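Carbohydrate binding protein, putative, cpb33A (Cellvibrio japonicus, PDB 5FJQ) is a lytic polysaccharide monooxygenase, represented here by its copper-binding AA10-family domain, that is important for the efficient utilization of chitin. Local coordinates at residues R90-T95 / V144-R149; T102-Y107 / Y156-R161. All coordinates share one frame; numbering follows the deposited sequence.

Contact 1. Residues R90-T95 / V144-R149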
loop_
_atom_site.group_PDB
_atom_site.type_symbol
_atom_site.label_atom_id
_atom_site.label_comp_id
_atom_site.label_asym_id
_atom_site.label_seq_id
_atom_site.Cartn_x
_atom_site.Cartn_y
_atom_site.Cartn_z
ATOM N N ARG A 90 -12.479 0.526 10.140
ATOM C CA ARG A 90 -11.778 -0.734 9.860
ATOM C C ARG A 90 -10.345 -0.602 10.410
ATOM O O ARG A 90 -9.680 0.369 10.151
ATOM C CB ARG A 90 -11.818 -1.019 8.350
ATOM C CG ARG A 90 -11.194 -2.339 7.919
ATOM C CD ARG A 90 -11.888 -3.477 8.623
ATOM N NE ARG A 90 -11.220 -4.681 8.211
ATOM C CZ ARG A 90 -11.755 -5.647 7.467
ATOM N NH1 ARG A 90 -13.063 -5.646 7.103
ATOM N NH2 ARG A 90 -10.961 -6.651 7.143
ATOM N N GLU A 91 -9.887 -1.521 11.249
ATOM C CA GLU A 91 -8.442 -1.504 11.601
ATOM C C GLU A 91 -7.513 -1.903 10.413
ATOM O O GLU A 91 -7.763 -2.884 9.678
ATOM C CB GLU A 91 -8.069 -2.397 12.807
ATOM C CG GLU A 91 -8.999 -2.272 13.999
ATOM C CD GLU A 91 -8.318 -2.601 15.312
ATOM O OE1 GLU A 91 -7.390 -3.460 15.351
ATOM O OE2 GLU A 91 -8.697 -1.958 16.310
ATOM N N PHE A 92 -6.463 -1.110 10.284
ATOM C CA PHE A 92 -5.317 -1.331 9.391
ATOM C C PHE A 92 -4.055 -1.413 10.230
ATOM O O PHE A 92 -3.807 -0.597 11.130
ATOM C CB PHE A 92 -5.209 -0.199 8.360
ATOM C CG PHE A 92 -6.296 -0.217 7.322
ATOM C CD1 PHE A 92 -7.585 0.246 7.616
ATOM C CD2 PHE A 92 -6.072 -0.763 6.096
ATOM C CE1 PHE A 92 -8.584 0.189 6.649
ATOM C CE2 PHE A 92 -7.074 -0.834 5.123
ATOM C CZ PHE A 92 -8.326 -0.359 5.404
ATOM N N VAL A 93 -3.259 -2.420 9.950
ATOM C CA VAL A 93 -2.191 -2.714 10.855
ATOM C C VAL A 93 -0.952 -2.787 10.025
ATOM O O VAL A 93 -0.956 -3.525 9.030
ATOM C CB VAL A 93 -2.388 -4.112 11.529
ATOM C CG1 VAL A 93 -1.123 -4.503 12.285
ATOM C CG2 VAL A 93 -3.666 -4.158 12.416
ATOM N N TRP A 94 0.084 -2.076 10.478
ATOM C CA TRP A 94 1.402 -2.128 9.826
ATOM C C TRP A 94 2.248 -3.016 10.718
ATOM O O TRP A 94 2.362 -2.761 11.913
ATOM C CB TRP A 94 2.079 -0.753 9.705
ATOM C CG TRP A 94 1.634 0.128 8.555
ATOM C CD1 TRP A 94 0.509 0.837 8.513
ATOM C CD2 TRP A 94 2.379 0.483 7.364
ATOM N NE1 TRP A 94 0.394 1.562 7.346
ATOM C CE2 TRP A 94 1.557 1.393 6.623
ATOM C CE3 TRP A 94 3.641 0.119 6.842
ATOM C CZ2 TRP A 94 1.943 1.934 5.413
ATOM C CZ3 TRP A 94 4.030 0.655 5.646
ATOM C CH2 TRP A 94 3.172 1.547 4.902
ATOM N N THR A 95 2.801 -4.071 10.140
ATOM C CA THR A 95 3.796 -4.862 10.833
ATOM C C THR A 95 5.143 -4.324 10.385
ATOM O O THR A 95 5.525 -4.434 9.215
ATOM C CB THR A 95 3.654 -6.358 10.512
ATOM O OG1 THR A 95 2.391 -6.768 11.018
ATOM C CG2 THR A 95 4.754 -7.145 11.216
ATOM N N VAL A 144 -9.184 3.192 10.522
ATOM C CA VAL A 144 -9.385 4.136 9.388
ATOM C C VAL A 144 -10.856 4.146 9.202
ATOM O O VAL A 144 -11.483 3.066 9.307
ATOM C CB VAL A 144 -8.706 3.587 8.109
ATOM C CG1 VAL A 144 -8.962 4.470 6.876
ATOM C CG2 VAL A 144 -7.223 3.445 8.375
ATOM N N ILE A 145 -11.471 5.324 9.027
ATOM C CA ILE A 145 -12.893 5.290 8.769
ATOM C C ILE A 145 -13.105 5.197 7.239
ATOM O O ILE A 145 -12.775 6.137 6.479
ATOM C CB ILE A 145 -13.693 6.456 9.449
ATOM C CG1 ILE A 145 -13.424 6.593 10.963
ATOM C CG2 ILE A 145 -15.174 6.455 9.069
ATOM C CD1 ILE A 145 -13.404 5.323 11.808
ATOM N N LEU A 146 -13.626 4.066 6.770
ATOM C CA LEU A 146 -13.864 3.866 5.322
ATOM C C LEU A 146 -15.103 4.633 4.926
ATOM O O LEU A 146 -16.168 4.515 5.606
ATOM C CB LEU A 146 -14.013 2.390 4.981
ATOM C CG LEU A 146 -12.800 1.579 5.414
ATOM C CD1 LEU A 146 -13.168 0.084 5.494
ATOM C CD2 LEU A 146 -11.575 1.832 4.548
ATOM N N PRO A 147 -14.985 5.461 3.863
ATOM C CA PRO A 147 -16.152 6.208 3.419
ATOM C C PRO A 147 -17.149 5.298 2.697
ATOM O O PRO A 147 -16.818 4.142 2.377
ATOM C CB PRO A 147 -15.554 7.241 2.446
ATOM C CG PRO A 147 -14.376 6.516 1.815
ATOM C CD PRO A 147 -13.826 5.625 2.939
ATOM N N TYR A 148 -18.362 5.784 2.430
ATOM C CA TYR A 148 -19.274 4.992 1.585
ATOM C C TYR A 148 -18.650 4.670 0.222
ATOM O O TYR A 148 -18.313 5.571 -0.535
ATOM C CB TYR A 148 -20.621 5.702 1.386
ATOM C CG TYR A 148 -21.586 4.870 0.612
ATOM C CD1 TYR A 148 -22.273 3.822 1.235
ATOM C CD2 TYR A 148 -21.785 5.089 -0.753
ATOM C CE1 TYR A 148 -23.177 3.022 0.531
ATOM C CE2 TYR A 148 -22.686 4.298 -1.476
ATOM C CZ TYR A 148 -23.373 3.264 -0.830
ATOM O OH TYR A 148 -24.263 2.460 -1.545
ATOM N N ARG A 149 -18.579 3.375 -0.105
ATOM C CA ARG A 149 -18.172 2.906 -1.414
ATOM C C ARG A 149 -18.967 1.632 -1.715
ATOM O O ARG A 149 -19.562 1.046 -0.802
ATOM C CB ARG A 149 -16.648 2.578 -1.453
ATOM C CG ARG A 149 -15.625 3.736 -1.338
ATOM C CD ARG A 149 -15.763 4.762 -2.453
ATOM N NE ARG A 149 -14.674 5.741 -2.474
ATOM C CZ ARG A 149 -14.735 6.941 -1.892
ATOM N NH1 ARG A 149 -15.832 7.290 -1.233
ATOM N NH2 ARG A 149 -13.709 7.768 -1.942
#
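Arg-90 and Val-144 form an antiparallel hydrogen-bonded pair, one rung near the end of strand 139-146 in a ladder that runs on to Phe-92 with His-142 and Trp-94 with Ser-140. Arg-90 N donates to Val-144 O at 2.9 Å, nearly along the C=O axis. The return bond, Val-144 N to Arg-90 O, is also 2.9 Å but reaches the oxygen from above the carbonyl plane. The N-to-C directions of the two short strand segments make 131°, well short of antiparallel, and apolar side chains pack beside the rung. Phe-92, its CG beside the backbone N (chi1 -71°), crosses Val-144 at about a right angle, so CG2 of Val-144 presses obliquely on CD1 of the ring at 3.3 Å. Leu-146 adds CD2 beside the CE1-CZ bond, while its CD1 lies alongside Arg-90 CB, also at 3.3 Å. This tight side contrasts with the outer one, where Glu-91 and Ile-145 are exposed and direct their CB atoms away from the partner strand. Arg-90 bends at chi2 (58°), carrying its guanidinium off to Ser-84 O. Strand 88-96 is the middle member of a three-stranded sheet, between 2-6 and 139-146, and Val-144 and Leu-146 pack onto Ile-128 of strand 126-130 in the second sheet.

Contact 2. Residues T102-Y107 / Y156-R161; sequences TKYFRY and YSIWQR
Trp-159 shows how one side chain can join a stack to a polar anchor. With CG anti to the backbone N (chi1 178°), the indole runs alongside Phe-105, pointing the same way. Its CB meets Phe-105 CE2 at 3.5 Å, and from CG onward the five-membered ring lies face to face with the phenyl ring, centroids 3.8 Å apart and planes at 23°. CD1 and CE2 of Trp-159 both lie near Phe-105 CZ, its CD2 and CE3 are near Phe-105 CE2, and NE1 donates to Thr-102 OG1 at 2.9 Å, the hydroxyl tilted from the indole plane and also near CZ2. The backbones beneath pair in antiparallel fashion, within one sheet of the immunoglobulin-like beta-sandwich that forms the core of this family. Near Thr-102 the register slips in a classic beta bulge: Lys-103 and Tyr-104 both face Gln-160, whose O accepts from Lys-103 N at 2.8 Å and Tyr-104 N at 3.3 Å. On the face opposite the indole, Tyr-104 takes the crowded first torsion (chi1 56°), and Gln-160 CB sits over its ring in a CH-pi contact, 3.5 Å from the centroid. Arg-106 lays NE over the other side of that ring, while Asp-130 and Asp-51 bind its guanidinium by salt bridges. Farther along, Ser-157 CB rests over the Tyr-107 ring; Ser-157 OG accepts from Trp-94 NE1 and bonds weakly to Arg-106 O. At the opposite end, the side chain of Arg-161 comes to about 5 Å from the copper ion, with salt bridges to Asp-166 and Glu-169.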
loop_
_atom_site.group_PDB
_atom_site.type_symbol
_atom_site.label_atom_id
_atom_site.label_comp_id
_atom_site.label_asym_id
_atom_site.label_seq_id
_atom_site.Cartn_x
_atom_site.Cartn_y
_atom_site.Cartn_z
ATOM N N THR A 102 8.126 8.441 13.492
ATOM C CA THR A 102 7.076 8.581 12.442
ATOM C C THR A 102 6.547 10.011 12.448
ATOM O O THR A 102 6.127 10.524 13.501
ATOM C CB THR A 102 5.900 7.605 12.716
ATOM O OG1 THR A 102 6.398 6.263 12.599
ATOM C CG2 THR A 102 4.753 7.785 11.746
ATOM N N LYS A 103 6.549 10.626 11.267
ATOM C CA LYS A 103 5.834 11.879 11.018
ATOM C C LYS A 103 4.342 11.560 10.878
ATOM O O LYS A 103 3.462 12.249 11.464
ATOM C CB LYS A 103 6.398 12.565 9.780
ATOM C CG LYS A 103 5.920 13.996 9.609
ATOM C CD LYS A 103 6.479 14.902 10.687
ATOM C CE LYS A 103 7.618 15.754 10.158
ATOM N NZ LYS A 103 8.382 16.388 11.266
ATOM N N TYR A 104 4.033 10.482 10.161
ATOM C CA TYR A 104 2.633 10.008 10.007
ATOM C C TYR A 104 2.455 8.680 9.290
ATOM O O TYR A 104 3.311 8.258 8.459
ATOM C CB TYR A 104 1.785 11.048 9.244
ATOM C CG TYR A 104 2.316 11.442 7.892
ATOM C CD1 TYR A 104 2.193 10.582 6.777
ATOM C CD2 TYR A 104 2.852 12.698 7.696
ATOM C CE1 TYR A 104 2.627 10.970 5.525
ATOM C CE2 TYR A 104 3.295 13.108 6.449
ATOM C CZ TYR A 104 3.197 12.238 5.366
ATOM O OH TYR A 104 3.678 12.648 4.171
ATOM N N PHE A 105 1.339 8.027 9.560
ATOM C CA PHE A 105 0.823 7.017 8.607
ATOM C C PHE A 105 -0.406 7.644 8.002
ATOM O O PHE A 105 -1.380 8.039 8.761
ATOM C CB PHE A 105 0.429 5.672 9.286
ATOM C CG PHE A 105 1.622 4.890 9.839
ATOM C CD1 PHE A 105 2.159 5.203 11.086
ATOM C CD2 PHE A 105 2.259 3.909 9.068
ATOM C CE1 PHE A 105 3.277 4.511 11.619
ATOM C CE2 PHE A 105 3.365 3.224 9.586
ATOM C CZ PHE A 105 3.895 3.542 10.839
ATOM N N ARG A 106 -0.462 7.647 6.675
ATOM C CA ARG A 106 -1.646 8.129 5.995
ATOM C C ARG A 106 -2.291 7.091 5.103
ATOM O O ARG A 106 -1.600 6.269 4.465
ATOM C CB ARG A 106 -1.336 9.364 5.098
ATOM C CG ARG A 106 -1.156 10.627 5.887
ATOM C CD ARG A 106 -0.759 11.770 4.958
ATOM N NE ARG A 106 -0.524 12.939 5.807
ATOM C CZ ARG A 106 0.128 14.045 5.432
ATOM N NH1 ARG A 106 0.683 14.110 4.243
ATOM N NH2 ARG A 106 0.309 15.050 6.289
ATOM N N TYR A 107 -3.626 7.151 5.074
ATOM C CA TYR A 107 -4.369 6.358 4.131
ATOM C C TYR A 107 -5.166 7.173 3.146
ATOM O O TYR A 107 -5.861 8.170 3.534
ATOM C CB TYR A 107 -5.318 5.410 4.856
ATOM C CG TYR A 107 -4.573 4.481 5.783
ATOM C CD1 TYR A 107 -3.904 4.982 6.903
ATOM C CD2 TYR A 107 -4.501 3.125 5.519
ATOM C CE1 TYR A 107 -3.239 4.134 7.791
ATOM C CE2 TYR A 107 -3.860 2.247 6.404
ATOM C CZ TYR A 107 -3.179 2.772 7.475
ATOM O OH TYR A 107 -2.523 1.940 8.283
ATOM N N TYR A 156 -4.329 3.168 -0.409
ATOM C CA TYR A 156 -2.918 3.442 -0.396
ATOM C C TYR A 156 -2.568 3.956 0.985
ATOM O O TYR A 156 -3.028 5.027 1.367
ATOM C CB TYR A 156 -2.638 4.516 -1.446
ATOM C CG TYR A 156 -1.216 4.570 -1.912
ATOM C CD1 TYR A 156 -0.527 3.410 -2.260
ATOM C CD2 TYR A 156 -0.528 5.820 -2.009
ATOM C CE1 TYR A 156 0.805 3.487 -2.697
ATOM C CE2 TYR A 156 0.802 5.908 -2.466
ATOM C CZ TYR A 156 1.461 4.749 -2.826
ATOM O OH TYR A 156 2.781 4.884 -3.255
ATOM N N SER A 157 -1.859 3.146 1.785
ATOM C CA SER A 157 -1.200 3.673 2.982
ATOM C C SER A 157 0.250 4.083 2.783
ATOM O O SER A 157 1.048 3.407 2.079
ATOM C CB SER A 157 -1.285 2.618 4.121
ATOM O OG SER A 157 -0.803 3.145 5.347
ATOM N N ILE A 158 0.643 5.187 3.435
ATOM C CA ILE A 158 1.967 5.713 3.275
ATOM C C ILE A 158 2.505 6.000 4.647
ATOM O O ILE A 158 1.828 6.640 5.513
ATOM C CB ILE A 158 1.980 7.103 2.577
ATOM C CG1 ILE A 158 1.414 7.039 1.162
ATOM C CG2 ILE A 158 3.395 7.697 2.601
ATOM C CD1 ILE A 158 1.614 8.336 0.366
ATOM N N TRP A 159 3.710 5.506 4.873
ATOM C CA TRP A 159 4.412 5.705 6.135
ATOM C C TRP A 159 5.540 6.674 5.937
ATOM O O TRP A 159 6.526 6.343 5.215
ATOM C CB TRP A 159 4.936 4.340 6.657
ATOM C CG TRP A 159 5.705 4.456 7.929
ATOM C CD1 TRP A 159 5.753 5.537 8.773
ATOM C CD2 TRP A 159 6.529 3.433 8.536
ATOM N NE1 TRP A 159 6.587 5.254 9.869
ATOM C CE2 TRP A 159 7.094 3.992 9.719
ATOM C CE3 TRP A 159 6.928 2.156 8.136
ATOM C CZ2 TRP A 159 7.959 3.275 10.561
ATOM C CZ3 TRP A 159 7.787 1.407 9.003
ATOM C CH2 TRP A 159 8.313 1.995 10.181
ATOM N N GLN A 160 5.418 7.850 6.568
ATOM C CA GLN A 160 6.451 8.886 6.494
ATOM C C GLN A 160 7.262 8.829 7.831
ATOM O O GLN A 160 6.728 9.099 8.918
ATOM C CB GLN A 160 5.863 10.317 6.172
ATOM C CG GLN A 160 6.882 11.471 6.188
ATOM C CD GLN A 160 7.869 11.430 5.060
ATOM O OE1 GLN A 160 7.527 11.694 3.871
ATOM N NE2 GLN A 160 9.124 11.183 5.412
ATOM N N ARG A 161 8.520 8.385 7.688
ATOM C CA ARG A 161 9.539 8.345 8.744
ATOM C C ARG A 161 9.872 9.811 9.104
ATOM O O ARG A 161 9.936 10.688 8.214
ATOM C CB ARG A 161 10.775 7.579 8.237
ATOM C CG ARG A 161 11.954 7.512 9.211
ATOM C CD ARG A 161 12.971 6.501 8.722
ATOM N NE ARG A 161 14.040 6.274 9.702
ATOM C CZ ARG A 161 15.211 5.708 9.390
ATOM N NH1 ARG A 161 15.409 5.309 8.142
ATOM N NH2 ARG A 161 16.171 5.540 10.299
#

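The two contacts lie about 13 Å apart, centre to centre, and belong to different sheets of one domain. Along the chain their segments alternate: 90-95 is followed by 102-107, then 144-149 and 156-161, so across these segments the chain passes twice from the three-stranded sheet to the mixed one. Side chains bridge the sheets directly. Trp-94 NE1 lies 2.8 Å from Ser-157 OG, a probable hydrogen bond, and Phe-92 CB packs on Tyr-107 CE2 at 3.4 Å. The Phe-92 ring meets that of Tyr-107, and the Trp-94 ring that of Phe-105. Contact 1 lies away from the metal site, whereas contact 2 runs from this shared aromatic core toward the copper held by His-1 and His-100.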